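Local coordinates for protein beta-N-acetylglucosaminidase (Thermotoga maritima, PDB 3WO8) that probably hydrolyses terminal non-reducing N-acetyl-D-hexosamine residues from N-acetyl-beta-D-hexosaminides, as a family 3 glycosidase built on a TIM barrel, at residues 241-244 / 245-249; 306-310 / 311-315. All coordinates share one frame; numbering follows the deposited sequence.

Contact 1: 241-244 / 245-249; sequences DVLR and EKIGF
Leu243 and Phe249 pack alongside each other where helix 236-247 of the TIM barrel ends in a wide, pi-type turn and the chain turns back toward strand 253-257. Both residues hold CG anti to their backbone N (chi1 176° in each), and their side chains run the same way into the protein, with Leu243 CD1 3.7 Å from Phe249 CB. The same methyl, Leu243 CD1, also lies 3.9 Å from Ile247 CD1. Phe173 of strand 167-173 touches both Leu243 and Ile247, and Leu209 of helix 203-211 covers Leu243 and Phe249.

Two amides converge on one carbonyl. Leu243 O accepts the N-H groups of Gly248 and Phe249, each at 3.2 Å, and the two donors arrive from opposite faces of the carbonyl plane. Gly248 is the first residue past the helix and has positive phi; a beta carbon there would collide with the carbonyl oxygen of Ile247. Two residues earlier, Lys246 N bonds Asp241 O at 3.0 Å, i to i+5 like the Gly248 bond; the Phe249 bond is i to i+6.

On the outer side Asp241 and Glu245 run side by side with their carboxylate planes turned 25° from each other. Asp241 OD1 and Glu245 OE1 approach to 3.4 Å, which is likely to raise the proton affinity of one of them.

Arg244 bends at chi2 (-107°), swinging its guanidinium nearly parallel to the Phe249 ring. NH2 is held by Asn282 OD1 and Gly280 O and NH1 by Gly251 O, while Arg244 NH1 also makes a weak bond of 3.3 Å to Phe249 O, which lies at the guanidinium edge.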
loop_
_atom_site.group_PDB
_atom_site.type_symbol
_atom_site.label_atom_id
_atom_site.label_comp_id
_atom_site.label_asym_id
_atom_site.label_seq_id
_atom_site.Cartn_x
_atom_site.Cartn_y
_atom_site.Cartn_z
ATOM N N ASP B 241 22.397 17.444 30.019
ATOM C CA ASP B 241 23.846 17.661 29.962
ATOM C C ASP B 241 24.470 17.155 28.673
ATOM O O ASP B 241 25.097 17.932 27.963
ATOM C CB ASP B 241 24.565 17.158 31.244
ATOM C CG ASP B 241 24.049 17.876 32.541
ATOM O OD1 ASP B 241 23.460 18.985 32.490
ATOM O OD2 ASP B 241 24.206 17.301 33.624
ATOM N N VAL B 242 24.289 15.883 28.341
ATOM C CA VAL B 242 24.846 15.368 27.068
ATOM C C VAL B 242 24.105 15.822 25.780
ATOM O O VAL B 242 24.741 15.964 24.726
ATOM C CB VAL B 242 24.985 13.842 27.068
ATOM C CG1 VAL B 242 23.629 13.202 26.944
ATOM C CG2 VAL B 242 25.855 13.364 25.918
ATOM N N LEU B 243 22.790 16.052 25.838
ATOM C CA LEU B 243 22.038 16.293 24.588
ATOM C C LEU B 243 21.757 17.757 24.348
ATOM O O LEU B 243 22.142 18.305 23.307
ATOM C CB LEU B 243 20.728 15.466 24.503
ATOM C CG LEU B 243 19.788 15.685 23.286
ATOM C CD1 LEU B 243 20.466 15.339 21.973
ATOM C CD2 LEU B 243 18.493 14.913 23.388
ATOM N N ARG B 244 21.069 18.386 25.288
ATOM C CA ARG B 244 20.703 19.798 25.125
ATOM C C ARG B 244 21.856 20.807 25.179
ATOM O O ARG B 244 21.762 21.874 24.546
ATOM C CB ARG B 244 19.718 20.211 26.170
ATOM C CG ARG B 244 18.464 19.394 26.113
ATOM C CD ARG B 244 17.350 20.212 25.564
ATOM N NE ARG B 244 16.101 19.464 25.626
ATOM C CZ ARG B 244 15.266 19.297 24.617
ATOM N NH1 ARG B 244 15.538 19.803 23.437
ATOM N NH2 ARG B 244 14.147 18.618 24.800
ATOM N N GLU B 245 22.914 20.475 25.930
ATOM C CA GLU B 245 24.081 21.364 26.117
ATOM C C GLU B 245 25.259 20.905 25.299
ATOM O O GLU B 245 25.720 21.621 24.406
ATOM C CB GLU B 245 24.499 21.489 27.601
ATOM C CG GLU B 245 23.376 22.030 28.481
ATOM C CD GLU B 245 23.725 22.205 29.951
ATOM O OE1 GLU B 245 24.583 21.479 30.507
ATOM O OE2 GLU B 245 23.089 23.075 30.571
ATOM N N LYS B 246 25.771 19.724 25.597
ATOM C CA LYS B 246 26.976 19.291 24.928
ATOM C C LYS B 246 26.767 19.224 23.406
ATOM O O LYS B 246 27.581 19.738 22.655
ATOM C CB LYS B 246 27.463 17.962 25.477
ATOM C CG LYS B 246 28.886 17.670 25.095
ATOM C CD LYS B 246 29.311 16.316 25.622
ATOM C CE LYS B 246 30.820 16.132 25.589
ATOM N NZ LYS B 246 31.429 16.605 24.303
ATOM N N ILE B 247 25.669 18.621 22.957
ATOM C CA ILE B 247 25.422 18.453 21.514
ATOM C C ILE B 247 24.859 19.712 20.896
ATOM O O ILE B 247 25.257 20.099 19.796
ATOM C CB ILE B 247 24.441 17.301 21.221
ATOM C CG1 ILE B 247 25.195 15.976 21.207
ATOM C CG2 ILE B 247 23.755 17.510 19.871
ATOM C CD1 ILE B 247 24.310 14.772 21.451
ATOM N N GLY B 248 23.906 20.310 21.591
ATOM C CA GLY B 248 23.312 21.551 21.153
ATOM C C GLY B 248 21.832 21.526 20.878
ATOM O O GLY B 248 21.234 22.568 20.569
ATOM N N PHE B 249 21.228 20.352 21.023
ATOM C CA PHE B 249 19.923 20.094 20.462
ATOM C C PHE B 249 18.834 20.704 21.305
ATOM O O PHE B 249 18.664 20.298 22.437
ATOM C CB PHE B 249 19.708 18.582 20.343
ATOM C CG PHE B 249 18.337 18.217 19.850
ATOM C CD1 PHE B 249 17.970 18.495 18.549
ATOM C CD2 PHE B 249 17.404 17.655 20.704
ATOM C CE1 PHE B 249 16.705 18.216 18.097
ATOM C CE2 PHE B 249 16.136 17.379 20.265
ATOM C CZ PHE B 249 15.790 17.642 18.956
#

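Contact 2: 306-310 / 311-315; sequences GKVQK and DKVER
Lys310 and Glu314 lie side by side along the first turn of helix 310-326, pointing the same way. Lys310 sends an extended chain out from a CG anti to the backbone N (chi1 165°), and this lays its aliphatic part along the glutamate: Glu314 OE1 sits 3.1 Å from Lys310 CE and 3.6 Å from Lys310 CG. The ammonium itself stays further off, with Lys310 NZ 4.3 Å from Glu314 OE1, beyond a salt bridge, so the charges attract only loosely; Glu314 OE2 has a long, weak ion pair with Arg318. Beneath the pair, Glu314 N donates an almost straight bond (175°) to Lys310 O at 3.1 Å.

Gln309 stands at the N-cap. Its carbonyl oxygen takes weak bonds from the N-H groups of Lys312 and Val313, while its side chain runs alongside that of Lys312. The amide oxygen Gln309 OE1 rests against the lysine methylenes, 3.5 Å from Lys312 CE. Asp311, in the opening turn, places a carboxylate where the helix dipole would probably stabilise its negative charge.

The ammonium of Lys312 bonds Asn278 O. Replacing Lys312 by a leucine would probably leave that carbonyl without its charged mate and take away the CE methylene on which Gln309 OE1 rests.

On the buried side Val308 CG1 meets Val313 CG2 at 3.8 Å, the two side chains crossing at about a right angle. Leu303 of helix 292-304 touches both valines, and Asn278, at the end of helix 269-279, also bonds Gln309 N, so the segment ties the start of helix 310-326 to two preceding helices.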
loop_
_atom_site.group_PDB
_atom_site.type_symbol
_atom_site.label_atom_id
_atom_site.label_comp_id
_atom_site.label_asym_id
_atom_site.label_seq_id
_atom_site.Cartn_x
_atom_site.Cartn_y
_atom_site.Cartn_z
ATOM N N GLY B 306 4.398 21.956 42.674
ATOM C CA GLY B 306 5.704 22.568 42.403
ATOM C C GLY B 306 6.792 21.513 42.259
ATOM O O GLY B 306 7.948 21.850 42.009
ATOM N N LYS B 307 6.414 20.232 42.392
ATOM C CA LYS B 307 7.329 19.103 42.200
ATOM C C LYS B 307 7.765 18.964 40.735
ATOM O O LYS B 307 8.627 18.139 40.420
ATOM C CB LYS B 307 6.675 17.795 42.660
ATOM C CG LYS B 307 6.919 17.400 44.109
ATOM C CD LYS B 307 5.714 16.639 44.675
ATOM C CE LYS B 307 6.055 15.281 45.307
ATOM N NZ LYS B 307 6.742 15.360 46.626
ATOM N N VAL B 308 7.152 19.741 39.841
ATOM C CA VAL B 308 7.593 19.805 38.450
ATOM C C VAL B 308 7.756 21.238 38.021
ATOM O O VAL B 308 6.835 22.043 38.141
ATOM C CB VAL B 308 6.596 19.097 37.512
ATOM C CG1 VAL B 308 6.879 19.388 36.049
ATOM C CG2 VAL B 308 6.684 17.608 37.738
ATOM N N GLN B 309 8.919 21.533 37.466
ATOM C CA GLN B 309 9.298 22.915 37.170
ATOM C C GLN B 309 8.436 23.486 36.057
ATOM O O GLN B 309 8.506 23.046 34.922
ATOM C CB GLN B 309 10.779 23.009 36.786
ATOM C CG GLN B 309 11.688 22.129 37.632
ATOM C CD GLN B 309 13.141 22.165 37.195
ATOM O OE1 GLN B 309 13.519 22.939 36.310
ATOM N NE2 GLN B 309 13.968 21.316 37.819
ATOM N N LYS B 310 7.640 24.486 36.390
ATOM C CA LYS B 310 6.792 25.161 35.414
ATOM C C LYS B 310 7.539 25.704 34.181
ATOM O O LYS B 310 6.971 25.751 33.091
ATOM C CB LYS B 310 6.050 26.310 36.099
ATOM C CG LYS B 310 5.413 27.322 35.153
ATOM C CD LYS B 310 4.288 28.077 35.845
ATOM C CE LYS B 310 4.013 29.416 35.183
ATOM N NZ LYS B 310 3.476 30.401 36.156
ATOM N N ASP B 311 8.782 26.145 34.342
ATOM C CA ASP B 311 9.507 26.698 33.191
ATOM C C ASP B 311 9.588 25.641 32.089
ATOM O O ASP B 311 9.220 25.904 30.939
ATOM C CB ASP B 311 10.915 27.298 33.512
ATOM C CG ASP B 311 11.428 26.993 34.925
ATOM O OD1 ASP B 311 10.678 27.189 35.913
ATOM O OD2 ASP B 311 12.611 26.597 35.042
ATOM N N LYS B 312 10.014 24.439 32.467
ATOM C CA LYS B 312 10.215 23.341 31.513
ATOM C C LYS B 312 8.927 22.927 30.803
ATOM O O LYS B 312 8.937 22.629 29.624
ATOM C CB LYS B 312 10.820 22.137 32.226
ATOM C CG LYS B 312 12.057 22.495 33.032
ATOM C CD LYS B 312 13.229 21.561 32.775
ATOM C CE LYS B 312 14.547 22.276 32.997
ATOM N NZ LYS B 312 15.689 21.337 32.931
ATOM N N VAL B 313 7.822 22.914 31.534
ATOM C CA VAL B 313 6.518 22.583 30.968
ATOM C C VAL B 313 6.121 23.575 29.879
ATOM O O VAL B 313 5.732 23.167 28.784
ATOM C CB VAL B 313 5.442 22.501 32.068
ATOM C CG1 VAL B 313 4.038 22.311 31.492
ATOM C CG2 VAL B 313 5.747 21.332 32.984
ATOM N N GLU B 314 6.237 24.868 30.167
ATOM C CA GLU B 314 5.956 25.916 29.165
ATOM C C GLU B 314 6.967 25.967 28.021
ATOM O O GLU B 314 6.622 26.373 26.920
ATOM C CB GLU B 314 5.881 27.300 29.808
ATOM C CG GLU B 314 4.524 27.668 30.385
ATOM C CD GLU B 314 4.520 29.087 30.948
ATOM O OE1 GLU B 314 4.748 29.249 32.169
ATOM O OE2 GLU B 314 4.318 30.050 30.169
ATOM N N ARG B 315 8.202 25.569 28.292
ATOM C CA ARG B 315 9.250 25.515 27.282
ATOM C C ARG B 315 8.972 24.379 26.321
ATOM O O ARG B 315 9.148 24.480 25.125
ATOM C CB ARG B 315 10.582 25.207 27.951
ATOM C CG ARG B 315 11.751 25.977 27.400
ATOM C CD ARG B 315 12.160 27.090 28.364
ATOM N NE ARG B 315 13.612 27.226 28.387
ATOM C CZ ARG B 315 14.456 26.381 28.987
ATOM N NH1 ARG B 315 15.759 26.620 28.916
ATOM N NH2 ARG B 315 14.020 25.308 29.652
#

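Contact 1 precedes contact 2 in the chain, and their centres lie 19 Å apart, with nearest atoms about 7 Å from each other and no direct touch. Both reach the end of helix 269-279 and the connection that follows it to strand 283-286: Arg244 of contact 1 bonds Gly280 and Asn282, while Lys312 and Gln309 of contact 2 bond Asn278. One contact ends a helix and the other begins one. Both border the side of the barrel where helices run into the starts of strands. In TIM-barrel enzymes the active site lies at the opposite, C-terminal ends of the strands, so neither contact is expected to line it.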